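Local coordinates for TRAP dicarboxylate ABC transporter, substrate-binding protein (PDB 4OVQ) that binds beta-D-glucuronate as a periplasmic solute-binding protein and probably hands such sugar acids to a TRAP transporter, at residues Asn38-Lys52 with Val254-Leu268. Numbering follows the deposited sequence.
Sequences NTVAMDKFAELLAVK and VLEAAQESALYQRDL
A near-antiparallel helix pair in a lobe of the solute-binding fold, with axes 8.5 Å apart and N-to-C directions 149° from each other, runs from N38, in the second shell of the glucuronate site, to a charged end at K52. Alanines at the interface allow the close approach: A41 CB meets Q265 CB at 3.4 Å, and A257 enters as a knob among F45, L48, L49 and K52. The F45 side chain returns the knob, sitting among V254, A257, A258 and S261. Because its CG lies anti to the backbone N (chi1 172°), the ring reaches across with its edge to the other helix, CD1 lying 3.5 Å from A258 N. One turn on, S261 OG donates to A41 O over 2.7 Å. That carbonyl also accepts the helical bond from F45 N, and the two donors reach it from opposite faces of its plane. S261 OG is further bonded to Y141 in strand 135-141, part of the five-stranded mixed sheet on which both helices pack, as in other type II periplasmic binding folds. Towards the ligand, Q265 NE2 gives N38 OD1 a 3.2 Å bond from above the carbonyl plane, the two amides nearly perpendicular; NE2 also bonds to the D142 carbonyl, while N38 ND2 is held by N86, close to the sugar-binding E234. On the outer flank V40 CG1 touches L268 CD1 at 3.5 Å. At the far end K52 NZ bridges E256 OE2 (2.7 Å) and E260 OE1 (2.8 Å), carboxylates one helical turn apart. A methionine in its place would probably leave both glutamates without their shared cation, two neighbouring negative charges unbalanced. The CD and CE of K52 lie alongside A257.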
loop_
_atom_site.group_PDB
_atom_site.type_symbol
_atom_site.label_atom_id
_atom_site.label_comp_id
_atom_site.label_asym_id
_atom_site.label_seq_id
_atom_site.Cartn_x
_atom_site.Cartn_y
_atom_site.Cartn_z
ATOM N N ASN A 38 10.273 -4.924 -1.109
ATOM C CA ASN A 38 9.347 -5.619 -1.998
ATOM C C ASN A 38 9.994 -6.207 -3.247
ATOM O O ASN A 38 9.576 -7.240 -3.796
ATOM C CB ASN A 38 8.255 -4.656 -2.474
ATOM C CG ASN A 38 7.445 -4.081 -1.359
ATOM O OD1 ASN A 38 7.949 -3.765 -0.288
ATOM N ND2 ASN A 38 6.160 -3.890 -1.617
ATOM N N THR A 39 10.987 -5.505 -3.755
ATOM C CA THR A 39 11.674 -5.936 -4.921
ATOM C C THR A 39 12.442 -7.240 -4.665
ATOM O O THR A 39 12.290 -8.227 -5.374
ATOM C CB THR A 39 12.625 -4.818 -5.356
ATOM O OG1 THR A 39 11.845 -3.626 -5.620
ATOM C CG2 THR A 39 13.349 -5.205 -6.562
ATOM N N VAL A 40 13.237 -7.208 -3.613
ATOM C CA VAL A 40 14.075 -8.356 -3.229
ATOM C C VAL A 40 13.149 -9.520 -2.893
ATOM O O VAL A 40 13.387 -10.686 -3.290
ATOM C CB VAL A 40 14.929 -7.981 -2.048
ATOM C CG1 VAL A 40 15.685 -9.205 -1.525
ATOM C CG2 VAL A 40 15.936 -6.895 -2.440
ATOM N N ALA A 41 12.050 -9.220 -2.224
ATOM C CA ALA A 41 11.108 -10.282 -1.824
ATOM C C ALA A 41 10.336 -10.882 -3.013
ATOM O O ALA A 41 10.037 -12.076 -3.002
ATOM C CB ALA A 41 10.135 -9.777 -0.748
HETATM N N MSE A 42 9.957 -10.071 -4.002
HETATM C CA MSE A 42 9.324 -10.639 -5.165
HETATM C C MSE A 42 10.300 -11.486 -5.991
HETATM O O MSE A 42 9.893 -12.468 -6.600
HETATM C CB MSE A 42 8.645 -9.521 -6.019
HETATM C CG MSE A 42 7.427 -8.894 -5.344
HETATM SE SE MSE A 42 5.970 -10.175 -5.092
HETATM C CE MSE A 42 5.354 -10.175 -6.952
ATOM N N ASP A 43 11.566 -11.082 -6.028
ATOM C CA ASP A 43 12.596 -11.928 -6.645
ATOM C C ASP A 43 12.629 -13.261 -5.914
ATOM O O ASP A 43 12.706 -14.330 -6.532
ATOM C CB ASP A 43 13.984 -11.248 -6.643
ATOM C CG ASP A 43 14.113 -10.179 -7.721
ATOM O OD1 ASP A 43 13.341 -10.265 -8.698
ATOM O OD2 ASP A 43 14.961 -9.273 -7.561
ATOM N N LYS A 44 12.529 -13.199 -4.604
ATOM C CA LYS A 44 12.528 -14.422 -3.807
ATOM C C LYS A 44 11.291 -15.288 -4.073
ATOM O O LYS A 44 11.378 -16.533 -4.135
ATOM C CB LYS A 44 12.681 -14.090 -2.326
ATOM C CG LYS A 44 12.854 -15.347 -1.430
ATOM C CD LYS A 44 14.109 -16.197 -1.776
ATOM C CE LYS A 44 15.393 -15.377 -1.740
ATOM N NZ LYS A 44 16.653 -16.234 -1.797
ATOM N N PHE A 45 10.133 -14.647 -4.219
ATOM C CA PHE A 45 8.929 -15.343 -4.604
ATOM C C PHE A 45 9.141 -16.057 -5.931
ATOM O O PHE A 45 8.841 -17.251 -6.057
ATOM C CB PHE A 45 7.755 -14.385 -4.661
ATOM C CG PHE A 45 6.480 -14.989 -5.235
ATOM C CD1 PHE A 45 5.892 -16.142 -4.663
ATOM C CD2 PHE A 45 5.859 -14.405 -6.325
ATOM C CE1 PHE A 45 4.709 -16.675 -5.170
ATOM C CE2 PHE A 45 4.664 -14.929 -6.848
ATOM C CZ PHE A 45 4.076 -16.064 -6.270
ATOM N N ALA A 46 9.719 -15.364 -6.905
ATOM C CA ALA A 46 9.962 -15.994 -8.202
ATOM C C ALA A 46 10.938 -17.172 -8.058
ATOM O O ALA A 46 10.703 -18.226 -8.602
ATOM C CB ALA A 46 10.474 -14.964 -9.213
ATOM N N GLU A 47 11.998 -16.996 -7.294
ATOM C CA GLU A 47 12.957 -18.075 -7.052
ATOM C C GLU A 47 12.305 -19.282 -6.370
ATOM O O GLU A 47 12.449 -20.414 -6.824
ATOM C CB GLU A 47 14.072 -17.559 -6.186
ATOM C CG GLU A 47 15.104 -18.623 -5.958
ATOM C CD GLU A 47 16.221 -18.138 -5.093
ATOM O OE1 GLU A 47 16.037 -17.168 -4.348
ATOM O OE2 GLU A 47 17.314 -18.711 -5.136
ATOM N N LEU A 48 11.514 -19.001 -5.342
ATOM C CA LEU A 48 10.859 -20.080 -4.593
ATOM C C LEU A 48 9.770 -20.777 -5.405
ATOM O O LEU A 48 9.584 -21.985 -5.262
ATOM C CB LEU A 48 10.258 -19.564 -3.300
ATOM C CG LEU A 48 11.277 -19.209 -2.222
ATOM C CD1 LEU A 48 10.628 -18.527 -1.050
ATOM C CD2 LEU A 48 12.096 -20.474 -1.801
ATOM N N LEU A 49 9.062 -20.048 -6.265
ATOM C CA LEU A 49 8.116 -20.663 -7.192
ATOM C C LEU A 49 8.816 -21.701 -8.072
ATOM O O LEU A 49 8.375 -22.843 -8.178
ATOM C CB LEU A 49 7.465 -19.583 -8.067
ATOM C CG LEU A 49 6.568 -20.110 -9.168
ATOM C CD1 LEU A 49 5.271 -20.665 -8.523
ATOM C CD2 LEU A 49 6.268 -18.996 -10.139
ATOM N N ALA A 50 9.948 -21.318 -8.668
ATOM C CA ALA A 50 10.678 -22.245 -9.535
ATOM C C ALA A 50 11.230 -23.431 -8.762
ATOM O O ALA A 50 11.220 -24.555 -9.247
ATOM C CB ALA A 50 11.782 -21.511 -10.291
ATOM N N VAL A 51 11.724 -23.198 -7.547
ATOM C CA VAL A 51 12.202 -24.300 -6.713
ATOM C C VAL A 51 11.085 -25.274 -6.322
ATOM O O VAL A 51 11.201 -26.485 -6.555
ATOM C CB VAL A 51 12.928 -23.773 -5.447
ATOM C CG1 VAL A 51 13.211 -24.932 -4.458
ATOM C CG2 VAL A 51 14.223 -23.038 -5.869
ATOM N N LYS A 52 9.987 -24.751 -5.804
ATOM C CA LYS A 52 8.968 -25.618 -5.203
ATOM C C LYS A 52 8.121 -26.334 -6.257
ATOM O O LYS A 52 7.513 -27.369 -5.964
ATOM C CB LYS A 52 8.074 -24.834 -4.246
ATOM C CG LYS A 52 8.757 -24.275 -3.029
ATOM C CD LYS A 52 7.781 -23.507 -2.170
ATOM C CE LYS A 52 8.445 -22.702 -1.111
ATOM N NZ LYS A 52 9.173 -23.494 -0.090
ATOM N N VAL A 254 2.664 -22.696 -4.761
ATOM C CA VAL A 254 2.559 -21.259 -5.026
ATOM C C VAL A 254 2.282 -20.502 -3.725
ATOM O O VAL A 254 2.919 -19.519 -3.441
ATOM C CB VAL A 254 1.451 -20.971 -6.071
ATOM C CG1 VAL A 254 1.197 -19.479 -6.209
ATOM C CG2 VAL A 254 1.879 -21.539 -7.375
ATOM N N LEU A 255 1.356 -21.011 -2.917
ATOM C CA LEU A 255 1.035 -20.386 -1.622
ATOM C C LEU A 255 2.218 -20.384 -0.657
ATOM O O LEU A 255 2.490 -19.380 0.005
ATOM C CB LEU A 255 -0.161 -21.101 -0.973
ATOM C CG LEU A 255 -1.526 -20.748 -1.595
ATOM C CD1 LEU A 255 -2.582 -21.742 -1.163
ATOM C CD2 LEU A 255 -1.941 -19.328 -1.188
ATOM N N GLU A 256 2.922 -21.517 -0.584
ATOM C CA GLU A 256 4.093 -21.645 0.278
ATOM C C GLU A 256 5.210 -20.660 -0.174
ATOM O O GLU A 256 5.813 -19.933 0.625
ATOM C CB GLU A 256 4.589 -23.086 0.271
ATOM C CG GLU A 256 5.683 -23.352 1.236
ATOM C CD GLU A 256 6.111 -24.829 1.227
ATOM O OE1 GLU A 256 5.244 -25.735 1.357
ATOM O OE2 GLU A 256 7.310 -25.121 1.078
ATOM N N ALA A 257 5.443 -20.571 -1.488
ATOM C CA ALA A 257 6.406 -19.608 -2.004
ATOM C C ALA A 257 6.020 -18.193 -1.610
ATOM O O ALA A 257 6.839 -17.423 -1.180
ATOM C CB ALA A 257 6.522 -19.711 -3.522
ATOM N N ALA A 258 4.750 -17.857 -1.794
ATOM C CA ALA A 258 4.262 -16.528 -1.471
ATOM C C ALA A 258 4.377 -16.225 -0.003
ATOM O O ALA A 258 4.837 -15.172 0.390
ATOM C CB ALA A 258 2.802 -16.397 -1.875
ATOM N N GLN A 259 3.946 -17.166 0.822
ATOM C CA GLN A 259 4.012 -16.967 2.265
ATOM C C GLN A 259 5.456 -16.780 2.770
ATOM O O GLN A 259 5.723 -15.918 3.593
ATOM C CB GLN A 259 3.306 -18.113 2.992
ATOM C CG GLN A 259 1.794 -18.154 2.774
ATOM C CD GLN A 259 1.142 -19.437 3.260
ATOM O OE1 GLN A 259 1.813 -20.360 3.721
ATOM N NE2 GLN A 259 -0.170 -19.493 3.168
ATOM N N GLU A 260 6.377 -17.585 2.259
ATOM C CA GLU A 260 7.769 -17.500 2.645
ATOM C C GLU A 260 8.422 -16.198 2.133
ATOM O O GLU A 260 9.187 -15.552 2.841
ATOM C CB GLU A 260 8.493 -18.763 2.199
ATOM C CG GLU A 260 8.039 -19.979 2.998
ATOM C CD GLU A 260 8.680 -21.286 2.553
ATOM O OE1 GLU A 260 9.427 -21.274 1.568
ATOM O OE2 GLU A 260 8.437 -22.323 3.215
ATOM N N SER A 261 8.096 -15.791 0.900
ATOM C CA SER A 261 8.524 -14.508 0.406
ATOM C C SER A 261 8.057 -13.396 1.324
ATOM O O SER A 261 8.790 -12.475 1.634
ATOM C CB SER A 261 7.937 -14.293 -0.980
ATOM O OG SER A 261 8.005 -12.947 -1.428
ATOM N N ALA A 262 6.796 -13.491 1.773
ATOM C CA ALA A 262 6.278 -12.433 2.631
ATOM C C ALA A 262 6.917 -12.370 4.014
ATOM O O ALA A 262 7.141 -11.291 4.521
ATOM C CB ALA A 262 4.760 -12.495 2.713
ATOM N N LEU A 263 7.212 -13.524 4.616
ATOM C CA LEU A 263 7.953 -13.489 5.877
ATOM C C LEU A 263 9.329 -12.838 5.693
ATOM O O LEU A 263 9.763 -12.039 6.508
ATOM C CB LEU A 263 8.081 -14.904 6.432
ATOM C CG LEU A 263 6.745 -15.535 6.841
ATOM C CD1 LEU A 263 6.975 -16.920 7.381
ATOM C CD2 LEU A 263 5.994 -14.688 7.888
ATOM N N TYR A 264 9.990 -13.120 4.566
ATOM C CA TYR A 264 11.269 -12.466 4.262
ATOM C C TYR A 264 11.099 -10.953 4.056
ATOM O O TYR A 264 11.827 -10.134 4.612
ATOM C CB TYR A 264 11.855 -13.150 3.020
ATOM C CG TYR A 264 13.225 -12.704 2.572
ATOM C CD1 TYR A 264 14.278 -12.532 3.474
ATOM C CD2 TYR A 264 13.467 -12.483 1.226
ATOM C CE1 TYR A 264 15.532 -12.142 3.029
ATOM C CE2 TYR A 264 14.704 -12.109 0.781
ATOM C CZ TYR A 264 15.727 -11.933 1.676
ATOM O OH TYR A 264 16.960 -11.549 1.182
ATOM N N GLN A 265 10.071 -10.589 3.284
ATOM C CA GLN A 265 9.755 -9.190 3.035
ATOM C C GLN A 265 9.576 -8.418 4.336
ATOM O O GLN A 265 10.045 -7.278 4.479
ATOM C CB GLN A 265 8.492 -9.054 2.165
ATOM C CG GLN A 265 8.243 -7.631 1.644
ATOM C CD GLN A 265 7.418 -6.753 2.590
ATOM O OE1 GLN A 265 6.811 -7.246 3.526
ATOM N NE2 GLN A 265 7.412 -5.456 2.345
ATOM N N ARG A 266 8.908 -9.056 5.284
ATOM C CA ARG A 266 8.644 -8.394 6.548
ATOM C C ARG A 266 9.946 -8.175 7.321
ATOM O O ARG A 266 10.150 -7.085 7.883
ATOM C CB ARG A 266 7.563 -9.123 7.315
ATOM C CG ARG A 266 6.210 -8.910 6.637
ATOM C CD ARG A 266 5.134 -9.807 7.124
ATOM N NE ARG A 266 4.951 -9.734 8.556
ATOM C CZ ARG A 266 4.145 -10.544 9.230
ATOM N NH1 ARG A 266 4.044 -10.414 10.552
ATOM N NH2 ARG A 266 3.449 -11.487 8.589
ATOM N N ASP A 267 10.862 -9.146 7.261
ATOM C CA ASP A 267 12.197 -8.959 7.866
ATOM C C ASP A 267 12.982 -7.853 7.154
ATOM O O ASP A 267 13.632 -7.015 7.796
ATOM C CB ASP A 267 13.000 -10.261 7.803
ATOM C CG ASP A 267 12.429 -11.350 8.692
ATOM O OD1 ASP A 267 11.675 -11.036 9.648
ATOM O OD2 ASP A 267 12.743 -12.544 8.451
ATOM N N LEU A 268 12.963 -7.858 5.827
ATOM C CA LEU A 268 13.646 -6.810 5.058
ATOM C C LEU A 268 13.030 -5.449 5.377
ATOM O O LEU A 268 13.725 -4.447 5.521
ATOM C CB LEU A 268 13.576 -7.062 3.546
ATOM C CG LEU A 268 14.273 -8.311 3.016
ATOM C CD1 LEU A 268 14.043 -8.450 1.506
ATOM C CD2 LEU A 268 15.763 -8.238 3.354
#